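Local coordinates for GH26A (Muricauda sp. MAR_2010_75, PDB 6Q75), which probably hydrolyses glycosidic bonds of a polysaccharide, perhaps a mannan, as a family 26 glycoside hydrolase, at residues E55-F60 against V92-D97; G112-D117 against W182-N187; K196-L201 against K242-L247; F296-N301 against T305-E310. One frame throughout, in Å; residues are numbered along the deposited sequence.

All four contacts belong to a (beta/alpha)8 barrel but tie different parts of it together. Contact 2 is wholly buried: two loops that follow barrel strands meet there through a tryptophan face. Contacts 1, 3 and 4 are only partly buried and rely more on polar bonds: a short serine–glutamate bond in contact 1, an indole N-H to a backbone carbonyl in contact 3, and a helical backbone bond in contact 4. Contacts 2 and 3 meet where Trp185 packs on Leu197 of helix 194-208, and contacts 1 and 4 where Phe60 packs on Asn301. Contacts 3 and 4 both reach the barrel sheet, on opposite sides of the chain's centre.

Contact 1: residues E55-F60 against V92-D97; sequences ENPSSF and VKEAID
In the helical layer round the barrel, the turn that starts helix 59-68 meets helix 88-100 through Pro57, Ser58 and Glu94. The turn is a type I beta turn from Asn56 to Ser59, closed by Ser59 N to Asn56 O at 3.0 Å; Pro57 suits its second position because its ring already fixes phi near the value required. Ser58 stands at the N-cap position, yet its hydroxyl makes no capping bond and faces the neighbouring helix: OG donates to Glu94 OE2 in a very short bond of 2.5 Å and accepts the indole N-H of Trp75. Glu94 leaves its helix with CG anti to the backbone N (chi1 -178°) and then bends at chi2 (74°), which swings the carboxylate round to the serine. Nearer the backbone, Glu94 CB lies 3.9 Å from Pro57 CG. OE2 is also salt-bridged to Lys98, so one oxygen serves two partners. Replacing Glu94 by an alanine would probably leave the Ser58 hydroxyl without this acceptor and remove a counter-charge from Lys98. The contact joins two helices of the outer layer of the (beta/alpha)8 barrel, with Trp75 of strand 74-78 packed against both Pro57 and Glu94.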
loop_
_atom_site.group_PDB
_atom_site.type_symbol
_atom_site.label_atom_id
_atom_site.label_comp_id
_atom_site.label_asym_id
_atom_site.label_seq_id
_atom_site.Cartn_x
_atom_site.Cartn_y
_atom_site.Cartn_z
ATOM N N GLU A 55 7.527 7.585 12.417
ATOM C CA GLU A 55 8.342 8.239 13.447
ATOM C C GLU A 55 9.833 8.064 13.180
ATOM O O GLU A 55 10.641 8.958 13.471
ATOM C CB GLU A 55 7.993 7.677 14.825
ATOM C CG GLU A 55 6.662 8.177 15.377
ATOM C CD GLU A 55 5.510 7.214 15.124
ATOM O OE1 GLU A 55 5.529 6.496 14.093
ATOM O OE2 GLU A 55 4.574 7.184 15.969
ATOM N N ASN A 56 10.221 6.896 12.685
ATOM C CA ASN A 56 11.599 6.609 12.282
ATOM C C ASN A 56 11.495 5.838 10.978
ATOM O O ASN A 56 11.483 4.595 10.959
ATOM C CB ASN A 56 12.335 5.813 13.365
ATOM C CG ASN A 56 12.351 6.524 14.688
ATOM O OD1 ASN A 56 11.480 6.306 15.538
ATOM N ND2 ASN A 56 13.338 7.383 14.880
ATOM N N PRO A 57 11.367 6.551 9.858
ATOM C CA PRO A 57 10.808 5.954 8.634
ATOM C C PRO A 57 11.726 4.992 7.906
ATOM O O PRO A 57 11.299 4.420 6.900
ATOM C CB PRO A 57 10.496 7.182 7.757
ATOM C CG PRO A 57 11.354 8.281 8.313
ATOM C CD PRO A 57 11.505 8.018 9.773
ATOM N N SER A 58 12.956 4.774 8.379
ATOM C CA SER A 58 13.820 3.746 7.820
ATOM C C SER A 58 14.309 2.753 8.874
ATOM O O SER A 58 15.146 1.895 8.564
ATOM C CB SER A 58 15.001 4.401 7.106
ATOM O OG SER A 58 14.581 5.009 5.893
ATOM N N SER A 59 13.788 2.816 10.108
ATOM C CA SER A 59 14.394 2.041 11.183
ATOM C C SER A 59 14.299 0.541 10.920
ATOM O O SER A 59 15.264 -0.195 11.156
ATOM C CB SER A 59 13.760 2.393 12.532
ATOM O OG SER A 59 12.397 2.011 12.597
ATOM N N PHE A 60 13.158 0.063 10.432
ATOM C CA PHE A 60 13.040 -1.365 10.170
ATOM C C PHE A 60 13.541 -1.761 8.787
ATOM O O PHE A 60 13.979 -2.907 8.612
ATOM C CB PHE A 60 11.601 -1.826 10.397
ATOM C CG PHE A 60 11.194 -1.695 11.833
ATOM C CD1 PHE A 60 11.714 -2.569 12.782
ATOM C CD2 PHE A 60 10.368 -0.653 12.251
ATOM C CE1 PHE A 60 11.393 -2.436 14.120
ATOM C CE2 PHE A 60 10.037 -0.514 13.603
ATOM C CZ PHE A 60 10.553 -1.402 14.533
ATOM N N VAL A 92 8.586 12.751 3.418
ATOM C CA VAL A 92 9.025 13.136 2.080
ATOM C C VAL A 92 10.542 13.161 2.013
ATOM O O VAL A 92 11.149 12.677 1.042
ATOM C CB VAL A 92 8.428 14.500 1.687
ATOM C CG1 VAL A 92 9.166 15.042 0.466
ATOM C CG2 VAL A 92 6.952 14.369 1.388
ATOM N N LYS A 93 11.181 13.699 3.055
ATOM C CA LYS A 93 12.635 13.809 3.046
ATOM C C LYS A 93 13.283 12.439 2.994
ATOM O O LYS A 93 14.274 12.241 2.285
ATOM C CB LYS A 93 13.129 14.562 4.279
ATOM C CG LYS A 93 14.626 14.891 4.241
ATOM N N GLU A 94 12.736 11.481 3.724
ATOM C CA GLU A 94 13.362 10.166 3.679
ATOM C C GLU A 94 12.987 9.412 2.409
ATOM O O GLU A 94 13.815 8.658 1.885
ATOM C CB GLU A 94 13.014 9.368 4.941
ATOM C CG GLU A 94 13.693 7.997 4.958
ATOM C CD GLU A 94 15.186 8.085 5.257
ATOM O OE1 GLU A 94 15.688 9.196 5.527
ATOM O OE2 GLU A 94 15.871 7.035 5.233
ATOM N N ALA A 95 11.776 9.628 1.874
ATOM C CA ALA A 95 11.413 8.980 0.614
ATOM C C ALA A 95 12.312 9.453 -0.521
ATOM O O ALA A 95 12.725 8.653 -1.368
ATOM C CB ALA A 95 9.950 9.250 0.265
ATOM N N ILE A 96 12.599 10.762 -0.578
ATOM C CA ILE A 96 13.496 11.251 -1.624
ATOM C C ILE A 96 14.889 10.670 -1.439
ATOM O O ILE A 96 15.524 10.229 -2.407
ATOM C CB ILE A 96 13.515 12.785 -1.654
ATOM C CG1 ILE A 96 12.197 13.308 -2.225
ATOM C CG2 ILE A 96 14.670 13.298 -2.486
ATOM C CD1 ILE A 96 11.897 14.773 -1.848
ATOM N N ASP A 97 15.387 10.643 -0.198
ATOM C CA ASP A 97 16.693 10.029 0.036
ATOM C C ASP A 97 16.700 8.563 -0.383
ATOM O O ASP A 97 17.650 8.114 -1.033
ATOM C CB ASP A 97 17.115 10.124 1.512
ATOM C CG ASP A 97 17.635 11.516 1.910
ATOM O OD1 ASP A 97 17.778 12.396 1.032
ATOM O OD2 ASP A 97 17.960 11.701 3.109
#

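Contact 2: residues G112-D117 against W182-N187; sequences GQPKHD and WFWWGN
Trp184 lies with one face against Gln113 and Pro114, where the loop after strand 170-173 meets the loop after strand 104-108. Its CB is 3.9 Å from Gln113 CG. With chi1 at 64° the indole CG sits between the backbone N and the carbonyl carbon, which brings that face of the ring against the other loop. Gln113 CG then rests over the five-membered ring in a CH-pi contact, 3.7 Å from its centroid and 17° off the normal. NE1 lies 3.2 Å from Gly112 O and is hydrogen-bonded to Val111 O. At the far end CH2 meets Pro114 CD, 4.0 Å away, over the six-membered ring. The opposite face is covered by Trp185, whose CE3 stands 3.3 Å above the plane. A glutamine suits this place because its CG methylene lies on the ring while NE2 reaches Glu129 O. Wide indole, compact proline ring and aliphatic glutamine stem thus give a largely dispersive contact, with the indole N-H and the amide NE2 each bonded to a backbone carbonyl.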
loop_
_atom_site.group_PDB
_atom_site.type_symbol
_atom_site.label_atom_id
_atom_site.label_comp_id
_atom_site.label_asym_id
_atom_site.label_seq_id
_atom_site.Cartn_x
_atom_site.Cartn_y
_atom_site.Cartn_z
ATOM N N GLY A 112 -7.919 8.954 10.366
ATOM C CA GLY A 112 -9.174 8.947 11.090
ATOM C C GLY A 112 -10.322 9.397 10.193
ATOM O O GLY A 112 -10.180 9.566 8.982
ATOM N N GLN A 113 -11.476 9.605 10.813
ATOM C CA GLN A 113 -12.697 9.914 10.078
ATOM C C GLN A 113 -12.766 11.385 9.728
ATOM O O GLN A 113 -12.154 12.212 10.404
ATOM C CB GLN A 113 -13.916 9.557 10.918
ATOM C CG GLN A 113 -13.942 8.072 11.241
ATOM C CD GLN A 113 -15.114 7.706 12.082
ATOM O OE1 GLN A 113 -16.211 8.248 11.910
ATOM N NE2 GLN A 113 -14.895 6.811 13.034
ATOM N N PRO A 114 -13.519 11.740 8.678
ATOM C CA PRO A 114 -13.703 13.169 8.380
ATOM C C PRO A 114 -14.218 13.975 9.547
ATOM O O PRO A 114 -13.943 15.186 9.621
ATOM C CB PRO A 114 -14.710 13.161 7.222
ATOM C CG PRO A 114 -14.409 11.886 6.485
ATOM C CD PRO A 114 -14.085 10.887 7.616
ATOM N N LYS A 115 -14.986 13.365 10.449
ATOM C CA LYS A 115 -15.543 14.103 11.575
ATOM C C LYS A 115 -14.515 14.400 12.663
ATOM O O LYS A 115 -14.854 15.092 13.633
ATOM C CB LYS A 115 -16.729 13.331 12.171
ATOM C CG LYS A 115 -16.386 12.012 12.847
ATOM C CD LYS A 115 -17.639 11.342 13.444
ATOM N N HIS A 116 -13.283 13.897 12.530
ATOM C CA HIS A 116 -12.255 14.040 13.550
ATOM C C HIS A 116 -11.088 14.875 13.032
ATOM O O HIS A 116 -10.933 15.094 11.824
ATOM C CB HIS A 116 -11.769 12.651 14.006
ATOM C CG HIS A 116 -12.821 11.862 14.721
ATOM N ND1 HIS A 116 -12.957 10.498 14.582
ATOM C CD2 HIS A 116 -13.810 12.254 15.564
ATOM C CE1 HIS A 116 -13.964 10.077 15.327
ATOM N NE2 HIS A 116 -14.505 11.123 15.930
ATOM N N ASP A 117 -10.258 15.341 13.966
ATOM C CA ASP A 117 -9.037 16.057 13.629
ATOM C C ASP A 117 -7.820 15.268 14.100
ATOM O O ASP A 117 -7.917 14.510 15.069
ATOM C CB ASP A 117 -9.014 17.445 14.270
ATOM C CG ASP A 117 -10.094 18.347 13.735
ATOM O OD1 ASP A 117 -10.306 18.347 12.503
ATOM O OD2 ASP A 117 -10.716 19.068 14.548
ATOM N N TRP A 182 -12.653 -3.825 10.311
ATOM C CA TRP A 182 -12.047 -3.126 11.437
ATOM C C TRP A 182 -11.825 -1.632 11.216
ATOM O O TRP A 182 -11.946 -0.861 12.176
ATOM C CB TRP A 182 -10.715 -3.779 11.812
ATOM C CG TRP A 182 -9.843 -4.236 10.673
ATOM C CD1 TRP A 182 -8.821 -3.533 10.089
ATOM C CD2 TRP A 182 -9.887 -5.510 10.011
ATOM N NE1 TRP A 182 -8.218 -4.302 9.109
ATOM C CE2 TRP A 182 -8.861 -5.511 9.036
ATOM C CE3 TRP A 182 -10.706 -6.637 10.132
ATOM C CZ2 TRP A 182 -8.629 -6.604 8.188
ATOM C CZ3 TRP A 182 -10.466 -7.739 9.304
ATOM C CH2 TRP A 182 -9.441 -7.707 8.335
ATOM N N PHE A 183 -11.513 -1.199 10.002
ATOM C CA PHE A 183 -11.313 0.228 9.750
ATOM C C PHE A 183 -12.639 0.912 9.440
ATOM O O PHE A 183 -13.582 0.288 8.956
ATOM C CB PHE A 183 -10.348 0.426 8.574
ATOM C CG PHE A 183 -8.918 0.030 8.864
ATOM C CD1 PHE A 183 -8.279 0.454 10.018
ATOM C CD2 PHE A 183 -8.211 -0.766 7.967
ATOM C CE1 PHE A 183 -6.955 0.104 10.265
ATOM C CE2 PHE A 183 -6.907 -1.139 8.222
ATOM C CZ PHE A 183 -6.269 -0.699 9.360
ATOM N N TRP A 184 -12.694 2.238 9.673
ATOM C CA TRP A 184 -13.953 2.933 9.433
ATOM C C TRP A 184 -14.360 2.887 7.964
ATOM O O TRP A 184 -15.550 2.965 7.652
ATOM C CB TRP A 184 -13.884 4.388 9.923
ATOM C CG TRP A 184 -12.902 5.289 9.224
ATOM C CD1 TRP A 184 -11.662 5.643 9.662
ATOM C CD2 TRP A 184 -13.121 6.020 8.003
ATOM N NE1 TRP A 184 -11.074 6.522 8.768
ATOM C CE2 TRP A 184 -11.956 6.771 7.749
ATOM C CE3 TRP A 184 -14.180 6.088 7.095
ATOM C CZ2 TRP A 184 -11.811 7.581 6.607
ATOM C CZ3 TRP A 184 -14.041 6.901 5.968
ATOM C CH2 TRP A 184 -12.859 7.631 5.737
ATOM N N TRP A 185 -13.405 2.779 7.052
ATOM C CA TRP A 185 -13.717 2.675 5.632
ATOM C C TRP A 185 -13.965 1.233 5.188
ATOM O O TRP A 185 -14.143 0.981 3.987
ATOM C CB TRP A 185 -12.583 3.292 4.807
ATOM C CG TRP A 185 -11.262 2.596 4.991
ATOM C CD1 TRP A 185 -10.821 1.474 4.331
ATOM C CD2 TRP A 185 -10.198 3.004 5.844
ATOM N NE1 TRP A 185 -9.554 1.137 4.759
ATOM C CE2 TRP A 185 -9.145 2.058 5.683
ATOM C CE3 TRP A 185 -10.042 4.045 6.767
ATOM C CZ2 TRP A 185 -7.958 2.149 6.387
ATOM C CZ3 TRP A 185 -8.862 4.142 7.471
ATOM C CH2 TRP A 185 -7.827 3.184 7.284
ATOM N N GLY A 186 -13.972 0.287 6.126
ATOM C CA GLY A 186 -14.075 -1.117 5.788
ATOM C C GLY A 186 -15.499 -1.621 5.691
ATOM O O GLY A 186 -16.431 -1.058 6.277
ATOM N N ASN A 187 -15.647 -2.704 4.925
ATOM C CA ASN A 187 -16.929 -3.380 4.719
ATOM C C ASN A 187 -18.050 -2.418 4.320
ATOM O O ASN A 187 -19.153 -2.470 4.853
ATOM C CB ASN A 187 -17.339 -4.152 5.974
ATOM C CG ASN A 187 -18.507 -5.079 5.722
ATOM O OD1 ASN A 187 -18.685 -5.571 4.617
ATOM N ND2 ASN A 187 -19.312 -5.316 6.748
#

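Contact 3: residues K196-L201 against K242-L247; sequences KLWKQL and KYVDIL
Trp198 and Tyr243 run past each other in opposite directions, the indole of helix 194-208 sliding alongside the start of the tyrosine side chain just ahead of strand 246-251. The Trp198 side chain leaves trans to its main-chain N (chi1 -176°), which sends the ring away from the helix toward the backbone of 243-244. There NE1 donates to Tyr243 O over 2.9 Å, with an N-H...O angle of 161°. The oxygen lies at the indole edge, in the ring plane, although the donor stands well above the plane of the carbonyl. Beside this bond Trp198 CD1 packs on Tyr243 CB at 3.7 Å, and Val244, crossing the indole at about a right angle, brings CG2 to 4.1 Å from Trp198 CZ2. Lys199 crosses the phenol ring at a similar angle: its CG sits over one face, 3.8 Å from the centroid, and CG of Lys242 covers the other. A phenylalanine in place of Trp198 would probably leave Tyr243 O without this donor and open a gap beside Val244. Outside the pair, Trp218 meets Trp198 and Tyr202 meets Tyr243, each edge to face. The chemistry suits a partly buried seam: the indole both fills space and satisfies a main-chain oxygen, while the lysines spend their methylenes on the phenol and keep their charged ends beyond it.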
loop_
_atom_site.group_PDB
_atom_site.type_symbol
_atom_site.label_atom_id
_atom_site.label_comp_id
_atom_site.label_asym_id
_atom_site.label_seq_id
_atom_site.Cartn_x
_atom_site.Cartn_y
_atom_site.Cartn_z
ATOM N N LYS A 196 -17.043 4.164 -4.271
ATOM C CA LYS A 196 -17.284 5.588 -4.480
ATOM C C LYS A 196 -16.264 6.438 -3.726
ATOM O O LYS A 196 -15.863 7.504 -4.219
ATOM C CB LYS A 196 -18.715 5.942 -4.065
ATOM C CG LYS A 196 -19.107 7.386 -4.415
ATOM C CD LYS A 196 -20.497 7.748 -3.920
ATOM C CE LYS A 196 -21.084 8.898 -4.759
ATOM N NZ LYS A 196 -22.559 9.097 -4.575
ATOM N N LEU A 197 -15.830 5.983 -2.543
ATOM C CA LEU A 197 -14.723 6.643 -1.859
ATOM C C LEU A 197 -13.441 6.559 -2.685
ATOM O O LEU A 197 -12.717 7.549 -2.824
ATOM C CB LEU A 197 -14.506 6.028 -0.467
ATOM C CG LEU A 197 -13.247 6.493 0.283
ATOM C CD1 LEU A 197 -13.318 8.023 0.480
ATOM C CD2 LEU A 197 -13.081 5.780 1.661
ATOM N N TRP A 198 -13.132 5.375 -3.223
ATOM C CA TRP A 198 -11.927 5.221 -4.030
ATOM C C TRP A 198 -11.927 6.197 -5.200
ATOM O O TRP A 198 -10.931 6.893 -5.456
ATOM C CB TRP A 198 -11.836 3.785 -4.534
ATOM C CG TRP A 198 -10.586 3.486 -5.306
ATOM C CD1 TRP A 198 -10.363 3.677 -6.642
ATOM C CD2 TRP A 198 -9.382 2.937 -4.771
ATOM N NE1 TRP A 198 -9.084 3.266 -6.969
ATOM C CE2 TRP A 198 -8.466 2.811 -5.835
ATOM C CE3 TRP A 198 -8.988 2.543 -3.487
ATOM C CZ2 TRP A 198 -7.183 2.298 -5.657
ATOM C CZ3 TRP A 198 -7.706 2.043 -3.314
ATOM C CH2 TRP A 198 -6.821 1.939 -4.389
ATOM N N LYS A 199 -13.048 6.272 -5.920
ATOM C CA LYS A 199 -13.104 7.139 -7.093
ATOM C C LYS A 199 -13.040 8.610 -6.712
ATOM O O LYS A 199 -12.468 9.419 -7.455
ATOM C CB LYS A 199 -14.372 6.852 -7.889
ATOM C CG LYS A 199 -14.447 5.433 -8.457
ATOM C CD LYS A 199 -15.841 5.201 -8.988
ATOM C CE LYS A 199 -16.233 3.739 -9.045
ATOM N NZ LYS A 199 -17.685 3.681 -9.414
ATOM N N GLN A 200 -13.614 8.975 -5.563
ATOM C CA GLN A 200 -13.551 10.363 -5.107
ATOM C C GLN A 200 -12.122 10.756 -4.745
ATOM O O GLN A 200 -11.671 11.871 -5.052
ATOM C CB GLN A 200 -14.489 10.573 -3.913
ATOM C CG GLN A 200 -14.688 12.031 -3.516
ATOM C CD GLN A 200 -15.758 12.176 -2.436
ATOM O OE1 GLN A 200 -15.454 12.393 -1.255
ATOM N NE2 GLN A 200 -17.000 12.014 -2.830
ATOM N N LEU A 201 -11.395 9.861 -4.078
ATOM C CA LEU A 201 -9.993 10.136 -3.794
ATOM C C LEU A 201 -9.200 10.213 -5.093
ATOM O O LEU A 201 -8.328 11.075 -5.252
ATOM C CB LEU A 201 -9.414 9.050 -2.879
ATOM C CG LEU A 201 -7.938 9.277 -2.501
ATOM C CD1 LEU A 201 -7.833 10.437 -1.534
ATOM C CD2 LEU A 201 -7.325 8.034 -1.841
ATOM N N LYS A 242 -10.365 0.723 -14.423
ATOM C CA LYS A 242 -10.019 2.082 -14.799
ATOM C C LYS A 242 -9.317 2.848 -13.677
ATOM O O LYS A 242 -8.613 3.835 -13.944
ATOM C CB LYS A 242 -11.325 2.773 -15.206
ATOM C CG LYS A 242 -11.302 4.259 -15.268
ATOM C CD LYS A 242 -12.693 4.793 -15.485
ATOM C CE LYS A 242 -12.623 6.279 -15.799
ATOM N NZ LYS A 242 -13.396 6.618 -17.012
ATOM N N TYR A 243 -9.459 2.395 -12.431
ATOM C CA TYR A 243 -8.994 3.139 -11.269
ATOM C C TYR A 243 -7.892 2.434 -10.497
ATOM O O TYR A 243 -7.522 2.910 -9.414
ATOM C CB TYR A 243 -10.156 3.392 -10.299
ATOM C CG TYR A 243 -11.232 4.244 -10.928
ATOM C CD1 TYR A 243 -11.030 5.593 -11.118
ATOM C CD2 TYR A 243 -12.444 3.696 -11.316
ATOM C CE1 TYR A 243 -12.006 6.386 -11.705
ATOM C CE2 TYR A 243 -13.424 4.485 -11.896
ATOM C CZ TYR A 243 -13.199 5.823 -12.088
ATOM O OH TYR A 243 -14.166 6.621 -12.672
ATOM N N VAL A 244 -7.373 1.315 -10.995
ATOM C CA VAL A 244 -6.424 0.503 -10.226
ATOM C C VAL A 244 -5.291 0.067 -11.155
ATOM O O VAL A 244 -5.554 -0.432 -12.252
ATOM C CB VAL A 244 -7.111 -0.732 -9.603
ATOM C CG1 VAL A 244 -6.069 -1.625 -8.907
ATOM C CG2 VAL A 244 -8.237 -0.330 -8.627
ATOM N N ASP A 245 -4.029 0.246 -10.718
ATOM C CA ASP A 245 -2.856 -0.238 -11.452
ATOM C C ASP A 245 -2.414 -1.623 -10.987
ATOM O O ASP A 245 -2.030 -2.462 -11.808
ATOM C CB ASP A 245 -1.672 0.722 -11.266
ATOM C CG ASP A 245 -1.839 2.043 -12.034
ATOM O OD1 ASP A 245 -2.009 2.024 -13.285
ATOM O OD2 ASP A 245 -1.804 3.105 -11.369
ATOM N N ILE A 246 -2.424 -1.853 -9.684
ATOM C CA ILE A 246 -1.871 -3.072 -9.090
ATOM C C ILE A 246 -2.833 -3.519 -8.004
ATOM O O ILE A 246 -3.358 -2.683 -7.262
ATOM C CB ILE A 246 -0.468 -2.798 -8.519
ATOM C CG1 ILE A 246 0.481 -2.362 -9.635
ATOM C CG2 ILE A 246 0.091 -4.063 -7.786
ATOM C CD1 ILE A 246 1.906 -2.365 -9.237
ATOM N N LEU A 247 -3.053 -4.838 -7.875
ATOM C CA LEU A 247 -3.860 -5.370 -6.779
ATOM C C LEU A 247 -2.962 -6.032 -5.746
ATOM O O LEU A 247 -1.947 -6.637 -6.082
ATOM C CB LEU A 247 -4.931 -6.369 -7.264
ATOM C CG LEU A 247 -6.062 -5.815 -8.149
ATOM C CD1 LEU A 247 -5.601 -5.487 -9.554
ATOM C CD2 LEU A 247 -7.286 -6.765 -8.169
#

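Contact 4: residues F296-N301 against T305-E310; sequences FMVWSN and TANSPE
Asn301 O accepts the N-H of Thr305 in a backbone bond of 2.9 Å, near straight (162°) and in the carbonyl plane, the i to i+4 link of the single helical turn 302-305. This short helix follows the eighth strand of the (beta/alpha)8 barrel, 293-299, which closes the sheet against the first, 46-51. Thr305 OG1 also approaches Asn301 O, 3.3 Å away; the bond is weak, and its proton may go to another acceptor. The two side chains cross at about a right angle, with Asn301 ND2 touching the methyl CG2 of Thr305 at 3.5 Å. Asparagine suits the position because its amide works at both ends: OD1 accepts from Lys63 and ND2 donates to Glu304. Threonine, with one methyl and one hydroxyl, can offer an apolar and a polar group to the same neighbour. Farther on, just ahead of helix 309-316 and its N-cap Ser308, the buried amide of Asn307 bonds to the main chain at three places: OD1 takes the N-H of Leu281, and ND2 gives to the carbonyls of Trp302 and Gly279. Across the contact that same ND2 just reaches the strand, 4.5 Å from CG1 of Val298.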
loop_
_atom_site.group_PDB
_atom_site.type_symbol
_atom_site.label_atom_id
_atom_site.label_comp_id
_atom_site.label_asym_id
_atom_site.label_seq_id
_atom_site.Cartn_x
_atom_site.Cartn_y
_atom_site.Cartn_z
ATOM N N PHE A 296 6.784 -8.240 -1.729
ATOM C CA PHE A 296 6.237 -8.402 -0.394
ATOM C C PHE A 296 6.751 -7.244 0.437
ATOM O O PHE A 296 7.813 -6.698 0.137
ATOM C CB PHE A 296 6.642 -9.760 0.229
ATOM C CG PHE A 296 8.119 -9.928 0.439
ATOM C CD1 PHE A 296 8.777 -9.319 1.513
ATOM C CD2 PHE A 296 8.851 -10.774 -0.383
ATOM C CE1 PHE A 296 10.150 -9.521 1.731
ATOM C CE2 PHE A 296 10.220 -10.968 -0.179
ATOM C CZ PHE A 296 10.870 -10.349 0.884
ATOM N N MET A 297 6.004 -6.868 1.489
ATOM C CA MET A 297 6.453 -5.807 2.388
ATOM C C MET A 297 6.234 -6.263 3.824
ATOM O O MET A 297 5.091 -6.338 4.279
ATOM C CB MET A 297 5.697 -4.489 2.123
ATOM C CG MET A 297 6.343 -3.357 2.898
ATOM S SD MET A 297 5.444 -1.791 2.876
ATOM C CE MET A 297 3.924 -2.255 3.715
ATOM N N VAL A 298 7.321 -6.582 4.533
ATOM C CA VAL A 298 7.204 -7.003 5.924
ATOM C C VAL A 298 6.828 -5.823 6.807
ATOM O O VAL A 298 7.301 -4.691 6.609
ATOM C CB VAL A 298 8.510 -7.661 6.390
ATOM C CG1 VAL A 298 8.415 -8.046 7.853
ATOM C CG2 VAL A 298 8.768 -8.873 5.559
ATOM N N TRP A 299 5.949 -6.072 7.771
ATOM C CA TRP A 299 5.418 -5.008 8.622
ATOM C C TRP A 299 6.381 -4.732 9.768
ATOM O O TRP A 299 6.414 -5.474 10.743
ATOM C CB TRP A 299 4.052 -5.396 9.168
ATOM C CG TRP A 299 3.412 -4.224 9.881
ATOM C CD1 TRP A 299 3.368 -4.002 11.224
ATOM C CD2 TRP A 299 2.803 -3.081 9.261
ATOM N NE1 TRP A 299 2.714 -2.814 11.485
ATOM C CE2 TRP A 299 2.367 -2.228 10.294
ATOM C CE3 TRP A 299 2.549 -2.718 7.931
ATOM C CZ2 TRP A 299 1.707 -1.009 10.038
ATOM C CZ3 TRP A 299 1.898 -1.521 7.683
ATOM C CH2 TRP A 299 1.487 -0.680 8.732
ATOM N N SER A 300 7.138 -3.639 9.678
ATOM C CA SER A 300 7.995 -3.207 10.787
ATOM C C SER A 300 8.710 -4.329 11.525
ATOM O O SER A 300 9.496 -5.053 10.914
ATOM C CB SER A 300 7.179 -2.368 11.757
ATOM O OG SER A 300 6.736 -1.195 11.039
ATOM N N ASN A 301 8.496 -4.465 12.842
ATOM C CA ASN A 301 9.346 -5.415 13.566
ATOM C C ASN A 301 8.895 -6.854 13.407
ATOM O O ASN A 301 9.494 -7.736 14.039
ATOM C CB ASN A 301 9.448 -5.080 15.068
ATOM C CG ASN A 301 10.705 -5.702 15.721
ATOM O OD1 ASN A 301 11.785 -5.687 15.132
ATOM N ND2 ASN A 301 10.554 -6.261 16.928
ATOM N N THR A 305 10.038 -10.515 14.831
ATOM C CA THR A 305 9.166 -11.298 15.702
ATOM C C THR A 305 8.439 -12.422 14.975
ATOM O O THR A 305 7.985 -13.369 15.627
ATOM C CB THR A 305 8.146 -10.384 16.387
ATOM O OG1 THR A 305 7.305 -9.811 15.393
ATOM C CG2 THR A 305 8.849 -9.265 17.139
ATOM N N ALA A 306 8.299 -12.343 13.653
ATOM C CA ALA A 306 7.560 -13.341 12.896
ATOM C C ALA A 306 8.454 -14.144 11.968
ATOM O O ALA A 306 7.944 -14.929 11.161
ATOM C CB ALA A 306 6.450 -12.677 12.068
ATOM N N ASN A 307 9.767 -13.942 12.040
ATOM C CA ASN A 307 10.701 -14.578 11.122
ATOM C C ASN A 307 11.994 -14.837 11.868
ATOM O O ASN A 307 12.562 -13.910 12.451
ATOM C CB ASN A 307 10.989 -13.662 9.917
ATOM C CG ASN A 307 9.770 -13.406 9.070
ATOM O OD1 ASN A 307 9.345 -14.254 8.240
ATOM N ND2 ASN A 307 9.181 -12.244 9.265
ATOM N N SER A 308 12.494 -16.070 11.814
ATOM C CA SER A 308 13.828 -16.292 12.308
ATOM C C SER A 308 14.824 -15.628 11.360
ATOM O O SER A 308 14.529 -15.430 10.172
ATOM C CB SER A 308 14.113 -17.793 12.405
ATOM O OG SER A 308 14.223 -18.301 11.094
ATOM N N PRO A 309 16.019 -15.275 11.853
ATOM C CA PRO A 309 17.047 -14.743 10.933
ATOM C C PRO A 309 17.341 -15.683 9.782
ATOM O O PRO A 309 17.595 -15.239 8.661
ATOM C CB PRO A 309 18.285 -14.574 11.833
ATOM C CG PRO A 309 17.747 -14.513 13.239
ATOM C CD PRO A 309 16.499 -15.355 13.249
ATOM N N GLU A 310 17.320 -16.994 10.044
ATOM C CA GLU A 310 17.543 -17.964 8.979
ATOM C C GLU A 310 16.476 -17.865 7.895
ATOM O O GLU A 310 16.781 -18.016 6.706
ATOM C CB GLU A 310 17.584 -19.371 9.574
ATOM C CG GLU A 310 18.771 -19.608 10.503
ATOM C CD GLU A 310 18.631 -18.978 11.903
ATOM O OE1 GLU A 310 17.502 -18.638 12.333
ATOM O OE2 GLU A 310 19.673 -18.870 12.597
#